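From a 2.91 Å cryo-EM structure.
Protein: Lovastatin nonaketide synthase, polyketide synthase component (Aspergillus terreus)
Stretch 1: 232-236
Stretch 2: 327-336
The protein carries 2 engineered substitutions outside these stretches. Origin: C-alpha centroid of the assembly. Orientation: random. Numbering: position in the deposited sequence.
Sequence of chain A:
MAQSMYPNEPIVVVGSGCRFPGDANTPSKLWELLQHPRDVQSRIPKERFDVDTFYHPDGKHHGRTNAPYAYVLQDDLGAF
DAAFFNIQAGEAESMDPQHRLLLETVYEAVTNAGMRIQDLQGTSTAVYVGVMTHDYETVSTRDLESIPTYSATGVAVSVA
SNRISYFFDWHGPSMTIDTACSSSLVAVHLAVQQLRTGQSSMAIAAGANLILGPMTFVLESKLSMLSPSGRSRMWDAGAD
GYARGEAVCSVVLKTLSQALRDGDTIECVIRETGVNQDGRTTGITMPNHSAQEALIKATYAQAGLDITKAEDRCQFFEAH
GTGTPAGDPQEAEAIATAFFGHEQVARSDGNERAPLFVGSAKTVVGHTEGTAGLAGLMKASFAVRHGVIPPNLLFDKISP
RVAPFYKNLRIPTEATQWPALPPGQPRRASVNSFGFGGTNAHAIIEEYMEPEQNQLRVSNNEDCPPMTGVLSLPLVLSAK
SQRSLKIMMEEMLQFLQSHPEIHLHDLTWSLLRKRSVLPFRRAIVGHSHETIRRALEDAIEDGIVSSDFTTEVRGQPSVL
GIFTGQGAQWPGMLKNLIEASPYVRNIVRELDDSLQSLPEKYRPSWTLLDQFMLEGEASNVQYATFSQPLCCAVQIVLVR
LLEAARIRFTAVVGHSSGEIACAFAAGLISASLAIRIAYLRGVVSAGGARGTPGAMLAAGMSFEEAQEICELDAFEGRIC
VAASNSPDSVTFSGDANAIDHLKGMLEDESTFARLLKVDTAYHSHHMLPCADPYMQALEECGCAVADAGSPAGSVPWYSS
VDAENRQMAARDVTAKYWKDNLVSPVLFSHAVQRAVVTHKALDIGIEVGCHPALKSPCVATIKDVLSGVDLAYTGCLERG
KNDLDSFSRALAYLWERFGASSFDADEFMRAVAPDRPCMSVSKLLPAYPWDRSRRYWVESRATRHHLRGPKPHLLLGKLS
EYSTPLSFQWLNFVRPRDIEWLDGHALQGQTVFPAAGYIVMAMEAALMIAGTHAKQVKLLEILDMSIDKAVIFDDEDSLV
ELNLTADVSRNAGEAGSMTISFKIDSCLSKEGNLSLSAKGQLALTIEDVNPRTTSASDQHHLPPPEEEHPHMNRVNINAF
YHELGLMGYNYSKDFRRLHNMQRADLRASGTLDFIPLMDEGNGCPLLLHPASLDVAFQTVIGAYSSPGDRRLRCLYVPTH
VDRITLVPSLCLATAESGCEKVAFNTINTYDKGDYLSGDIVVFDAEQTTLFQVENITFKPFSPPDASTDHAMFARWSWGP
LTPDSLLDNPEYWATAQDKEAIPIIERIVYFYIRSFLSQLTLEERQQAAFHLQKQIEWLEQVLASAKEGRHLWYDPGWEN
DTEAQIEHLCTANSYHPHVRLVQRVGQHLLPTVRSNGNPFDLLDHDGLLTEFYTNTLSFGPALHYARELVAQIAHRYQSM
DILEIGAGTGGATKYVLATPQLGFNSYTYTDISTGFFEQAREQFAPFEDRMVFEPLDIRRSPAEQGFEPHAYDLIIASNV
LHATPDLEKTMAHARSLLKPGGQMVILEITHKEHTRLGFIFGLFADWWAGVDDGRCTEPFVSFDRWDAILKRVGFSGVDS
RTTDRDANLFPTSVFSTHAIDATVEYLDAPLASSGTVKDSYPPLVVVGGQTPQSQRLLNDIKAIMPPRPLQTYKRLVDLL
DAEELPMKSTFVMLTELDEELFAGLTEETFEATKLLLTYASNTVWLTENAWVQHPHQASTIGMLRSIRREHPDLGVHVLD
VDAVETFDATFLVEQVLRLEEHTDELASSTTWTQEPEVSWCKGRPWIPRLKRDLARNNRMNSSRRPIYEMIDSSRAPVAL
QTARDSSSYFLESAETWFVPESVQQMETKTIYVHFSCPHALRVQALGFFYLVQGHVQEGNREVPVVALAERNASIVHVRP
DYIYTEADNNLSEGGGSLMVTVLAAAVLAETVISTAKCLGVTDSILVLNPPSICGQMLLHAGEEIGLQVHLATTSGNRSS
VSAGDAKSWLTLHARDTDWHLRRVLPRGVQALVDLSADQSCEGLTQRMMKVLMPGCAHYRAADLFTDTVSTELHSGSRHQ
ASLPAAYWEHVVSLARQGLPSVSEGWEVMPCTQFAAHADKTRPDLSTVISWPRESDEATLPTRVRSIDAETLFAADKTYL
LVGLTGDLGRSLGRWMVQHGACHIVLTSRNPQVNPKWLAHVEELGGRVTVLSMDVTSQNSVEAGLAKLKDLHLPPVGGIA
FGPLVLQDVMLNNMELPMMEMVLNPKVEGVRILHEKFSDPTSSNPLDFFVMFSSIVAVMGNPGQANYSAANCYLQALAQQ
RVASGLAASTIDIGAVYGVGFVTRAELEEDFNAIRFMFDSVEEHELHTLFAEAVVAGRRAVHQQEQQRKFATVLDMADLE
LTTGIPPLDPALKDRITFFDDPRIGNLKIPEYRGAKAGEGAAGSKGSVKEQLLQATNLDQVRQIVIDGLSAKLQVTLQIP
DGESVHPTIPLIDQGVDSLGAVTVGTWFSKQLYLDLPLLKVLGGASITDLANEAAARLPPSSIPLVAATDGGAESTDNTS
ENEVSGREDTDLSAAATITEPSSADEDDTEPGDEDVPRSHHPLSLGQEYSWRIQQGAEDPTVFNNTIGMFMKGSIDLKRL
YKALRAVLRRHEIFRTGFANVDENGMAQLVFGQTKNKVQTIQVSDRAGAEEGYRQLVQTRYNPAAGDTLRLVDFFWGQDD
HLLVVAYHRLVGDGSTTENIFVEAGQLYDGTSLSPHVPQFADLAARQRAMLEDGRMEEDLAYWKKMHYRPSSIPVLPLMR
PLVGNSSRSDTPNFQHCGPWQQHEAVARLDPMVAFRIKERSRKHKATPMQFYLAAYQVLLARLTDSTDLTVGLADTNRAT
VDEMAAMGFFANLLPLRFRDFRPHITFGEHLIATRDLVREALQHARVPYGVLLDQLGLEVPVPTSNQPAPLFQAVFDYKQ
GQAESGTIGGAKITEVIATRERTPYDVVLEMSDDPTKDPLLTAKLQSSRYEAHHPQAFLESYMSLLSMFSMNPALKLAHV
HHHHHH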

ATOM      1  N   SER A 232       1.033  36.576  12.156  1.00 85.78           N
ATOM      2  CA  SER A 232       1.944  37.462  11.435  1.00 85.78           C
ATOM      3  C   SER A 232       2.236  38.665  12.321  1.00 85.78           C
ATOM      4  O   SER A 232       1.602  39.716  12.214  1.00 85.78           O
ATOM      5  CB  SER A 232       1.344  37.890  10.102  1.00 85.78           C
ATOM      6  OG  SER A 232       1.046  36.768   9.292  1.00 85.78           O
ATOM      7  N   ARG A 233       3.212  38.510  13.211  1.00 86.75           N
ATOM      8  CA  ARG A 233       3.586  39.572  14.141  1.00 86.75           C
ATOM      9  C   ARG A 233       4.377  40.623  13.373  1.00 86.75           C
ATOM     10  O   ARG A 233       5.605  40.577  13.289  1.00 86.75           O
ATOM     11  CB  ARG A 233       4.386  39.008  15.307  1.00 86.75           C
ATOM     12  CG  ARG A 233       3.613  38.021  16.161  1.00 86.75           C
ATOM     13  CD  ARG A 233       4.392  37.638  17.405  1.00 86.75           C
ATOM     14  NE  ARG A 233       3.550  37.655  18.595  1.00 86.75           N
ATOM     15  CZ  ARG A 233       2.794  36.641  18.995  1.00 86.75           C
ATOM     16  NH1 ARG A 233       2.749  35.503  18.323  1.00 86.75           N
ATOM     17  NH2 ARG A 233       2.061  36.774  20.097  1.00 86.75           N
ATOM     18  N   MET A 234       3.655  41.584  12.805  1.00 85.90           N
ATOM     19  CA  MET A 234       4.280  42.628  12.004  1.00 85.90           C
ATOM     20  C   MET A 234       5.260  43.435  12.845  1.00 85.90           C
ATOM     21  O   MET A 234       4.897  43.972  13.897  1.00 85.90           O
ATOM     22  CB  MET A 234       3.204  43.540  11.417  1.00 85.90           C
ATOM     23  CG  MET A 234       3.733  44.805  10.762  1.00 85.90           C
ATOM     24  SD  MET A 234       2.405  45.861  10.165  1.00 85.90           S
ATOM     25  CE  MET A 234       3.318  47.348   9.777  1.00 85.90           C
ATOM     26  N   TRP A 235       6.502  43.519  12.376  1.00 86.26           N
ATOM     27  CA  TRP A 235       7.544  44.369  12.943  1.00 86.26           C
ATOM     28  C   TRP A 235       7.779  44.112  14.427  1.00 86.26           C
ATOM     29  O   TRP A 235       8.399  44.943  15.102  1.00 86.26           O
ATOM     30  CB  TRP A 235       7.227  45.853  12.730  1.00 86.26           C
ATOM     31  CG  TRP A 235       7.146  46.273  11.290  1.00 86.26           C
ATOM     32  CD1 TRP A 235       7.074  45.460  10.198  1.00 86.26           C
ATOM     33  CD2 TRP A 235       7.134  47.613  10.789  1.00 86.26           C
ATOM     34  NE1 TRP A 235       7.016  46.208   9.050  1.00 86.26           N
ATOM     35  CE2 TRP A 235       7.051  47.536   9.386  1.00 86.26           C
ATOM     36  CE3 TRP A 235       7.184  48.872  11.391  1.00 86.26           C
ATOM     37  CZ2 TRP A 235       7.018  48.666   8.577  1.00 86.26           C
ATOM     38  CZ3 TRP A 235       7.151  49.992  10.588  1.00 86.26           C
ATOM     39  CH2 TRP A 235       7.069  49.882   9.197  1.00 86.26           C
ATOM     40  N   ASP A 236       7.309  42.988  14.954  1.00 89.07           N
ATOM     41  CA  ASP A 236       7.446  42.693  16.370  1.00 89.07           C
ATOM     42  C   ASP A 236       8.684  41.840  16.623  1.00 89.07           C
ATOM     43  O   ASP A 236       9.182  41.140  15.737  1.00 89.07           O
ATOM     44  CB  ASP A 236       6.203  41.971  16.890  1.00 89.07           C
ATOM     45  CG  ASP A 236       6.190  41.842  18.399  1.00 89.07           C
ATOM     46  OD1 ASP A 236       5.919  42.852  19.082  1.00 89.07           O
ATOM     47  OD2 ASP A 236       6.452  40.730  18.904  1.00 89.07           O
TER
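Stretch 2 327-336: GDPQEAEAIA

Stretch 2 is helical and continues as a helix beyond Ala336, with backbone hydrogen bonds of the i to i+4 type running from Glu331 N to Gly327 O (3.0 Å) through to Ala336 N to Ala332 O (2.9 Å). Stretch 1 has no regular helix or strand; its main feature is a type II beta turn from Arg233 to Asp236, closed by a weak hydrogen bond from Asp236 N to Arg233 O (3.4 Å). The helix therefore packs against a turn rather than against a second helix or a strand, and its relation to stretch 1 is best described through Trp235, which accounts for most of the contact. The two segments together bury 255 Å², and the backbones come nearest at Trp235 and Asp328, whose CA atoms lie 5.6 Å apart.

Ser232 makes no contact with the helix. Arg233 touches it through its backbone alone: its O atom lies 3.8 Å from Asp328 OD2, while the end of its side chain leads away. Met234 adds a similar approach, its CA standing 3.6 Å from Asp328 OD2. These two residues bring the turn up to the carboxylate that the next residue engages.

At Trp235 the backbone takes a left-handed conformation (phi 55°, psi 17°), as expected at the third position of a type II turn. Its N donates a nearly linear hydrogen bond to Asp328 OD2 (2.8 Å, 173° at the hydrogen), so the carboxylate holds the turn at the beginning of stretch 2. The other oxygen, Asp328 OD1, is hydrogen-bonded elsewhere in the structure.

From this anchor the indole, with chi1 in the m well, extends along the helix. Its CD1 lies 3.4 Å from Asp328 CB, and farther out the six-membered ring reaches the next turn, where Ala332 CB sits over one face, 3.8 Å from the ring centroid and 15° off the normal, in a CH-pi contact. The ring also comes close to the helix backbone, with Trp235 CZ2 3.6 Å from Ala332 CA. Two residues lie at the ring edge. Ile335 places CD1 3.8 Å from Trp235 CZ2, an apolar contact, whereas Glu331 OE1 remains 4.0 Å from Trp235 NE1. Asp328, Glu331, Ala332 and Ile335 all direct their CA-to-CB bonds toward stretch 1, and their spacing of three and four residues places them on one side of the helix.

Asp236 completes the turn with its CA-to-CB bond pointing away, and makes no contact with the helix.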

ATOM      1  N   GLY A 327      12.098  40.177   6.283  1.00 86.72           N
ATOM      2  CA  GLY A 327      11.370  41.025   5.362  1.00 86.72           C
ATOM      3  C   GLY A 327      10.847  42.295   5.999  1.00 86.72           C
ATOM      4  O   GLY A 327      10.900  43.368   5.392  1.00 86.72           O
ATOM      5  N   ASP A 328      10.338  42.185   7.225  1.00 87.54           N
ATOM      6  CA  ASP A 328       9.797  43.361   7.905  1.00 87.54           C
ATOM      7  C   ASP A 328      10.822  44.479   8.029  1.00 87.54           C
ATOM      8  O   ASP A 328      10.471  45.642   7.762  1.00 87.54           O
ATOM      9  CB  ASP A 328       9.254  42.952   9.277  1.00 87.54           C
ATOM     10  CG  ASP A 328       7.942  42.199   9.184  1.00 87.54           C
ATOM     11  OD1 ASP A 328       7.501  41.904   8.055  1.00 87.54           O
ATOM     12  OD2 ASP A 328       7.350  41.902  10.243  1.00 87.54           O
ATOM     13  N   PRO A 329      12.069  44.226   8.439  1.00 87.64           N
ATOM     14  CA  PRO A 329      13.046  45.327   8.484  1.00 87.64           C
ATOM     15  C   PRO A 329      13.256  45.990   7.137  1.00 87.64           C
ATOM     16  O   PRO A 329      13.399  47.217   7.069  1.00 87.64           O
ATOM     17  CB  PRO A 329      14.324  44.639   8.987  1.00 87.64           C
ATOM     18  CG  PRO A 329      13.856  43.398   9.661  1.00 87.64           C
ATOM     19  CD  PRO A 329      12.649  42.956   8.905  1.00 87.64           C
ATOM     20  N   GLN A 330      13.272  45.210   6.056  1.00 86.00           N
ATOM     21  CA  GLN A 330      13.426  45.794   4.729  1.00 86.00           C
ATOM     22  C   GLN A 330      12.268  46.727   4.412  1.00 86.00           C
ATOM     23  O   GLN A 330      12.470  47.831   3.893  1.00 86.00           O
ATOM     24  CB  GLN A 330      13.522  44.687   3.678  1.00 86.00           C
ATOM     25  CG  GLN A 330      14.710  43.755   3.857  1.00 86.00           C
ATOM     26  CD  GLN A 330      16.019  44.378   3.420  1.00 86.00           C
ATOM     27  OE1 GLN A 330      16.042  45.464   2.840  1.00 86.00           O
ATOM     28  NE2 GLN A 330      17.121  43.691   3.693  1.00 86.00           N
ATOM     29  N   GLU A 331      11.043  46.301   4.723  1.00 85.98           N
ATOM     30  CA  GLU A 331       9.879  47.141   4.463  1.00 85.98           C
ATOM     31  C   GLU A 331       9.914  48.408   5.303  1.00 85.98           C
ATOM     32  O   GLU A 331       9.585  49.495   4.812  1.00 85.98           O
ATOM     33  CB  GLU A 331       8.599  46.359   4.743  1.00 85.98           C
ATOM     34  CG  GLU A 331       7.338  47.149   4.472  1.00 85.98           C
ATOM     35  CD  GLU A 331       6.094  46.305   4.592  1.00 85.98           C
ATOM     36  OE1 GLU A 331       6.130  45.287   5.312  1.00 85.98           O
ATOM     37  OE2 GLU A 331       5.079  46.660   3.959  1.00 85.98           O
ATOM     38  N   ALA A 332      10.290  48.288   6.576  1.00 85.86           N
ATOM     39  CA  ALA A 332      10.370  49.468   7.429  1.00 85.86           C
ATOM     40  C   ALA A 332      11.411  50.445   6.906  1.00 85.86           C
ATOM     41  O   ALA A 332      11.179  51.659   6.881  1.00 85.86           O
ATOM     42  CB  ALA A 332      10.691  49.058   8.864  1.00 85.86           C
ATOM     43  N   GLU A 333      12.566  49.932   6.479  1.00 87.11           N
ATOM     44  CA  GLU A 333      13.593  50.796   5.912  1.00 87.11           C
ATOM     45  C   GLU A 333      13.095  51.476   4.647  1.00 87.11           C
ATOM     46  O   GLU A 333      13.339  52.669   4.438  1.00 87.11           O
ATOM     47  CB  GLU A 333      14.855  49.986   5.622  1.00 87.11           C
ATOM     48  CG  GLU A 333      15.982  50.793   5.002  1.00 87.11           C
ATOM     49  CD  GLU A 333      17.268  50.000   4.893  1.00 87.11           C
ATOM     50  OE1 GLU A 333      17.273  48.817   5.292  1.00 87.11           O
ATOM     51  OE2 GLU A 333      18.273  50.559   4.406  1.00 87.11           O
ATOM     52  N   ALA A 334      12.398  50.731   3.787  1.00 85.98           N
ATOM     53  CA  ALA A 334      11.875  51.319   2.560  1.00 85.98           C
ATOM     54  C   ALA A 334      10.888  52.434   2.873  1.00 85.98           C
ATOM     55  O   ALA A 334      10.945  53.516   2.279  1.00 85.98           O
ATOM     56  CB  ALA A 334      11.212  50.241   1.705  1.00 85.98           C
ATOM     57  N   ILE A 335       9.981  52.189   3.818  1.00 84.23           N
ATOM     58  CA  ILE A 335       8.988  53.198   4.176  1.00 84.23           C
ATOM     59  C   ILE A 335       9.675  54.436   4.733  1.00 84.23           C
ATOM     60  O   ILE A 335       9.364  55.571   4.349  1.00 84.23           O
ATOM     61  CB  ILE A 335       7.975  52.614   5.177  1.00 84.23           C
ATOM     62  CG1 ILE A 335       7.162  51.506   4.509  1.00 84.23           C
ATOM     63  CG2 ILE A 335       7.045  53.699   5.694  1.00 84.23           C
ATOM     64  CD1 ILE A 335       6.272  50.743   5.457  1.00 84.23           C
ATOM     65  N   ALA A 336      10.628  54.237   5.647  1.00 86.00           N
ATOM     66  CA  ALA A 336      11.301  55.370   6.266  1.00 86.00           C
ATOM     67  C   ALA A 336      12.077  56.180   5.237  1.00 86.00           C
ATOM     68  O   ALA A 336      12.029  57.415   5.245  1.00 86.00           O
ATOM     69  CB  ALA A 336      12.232  54.883   7.376  1.00 86.00           C
TER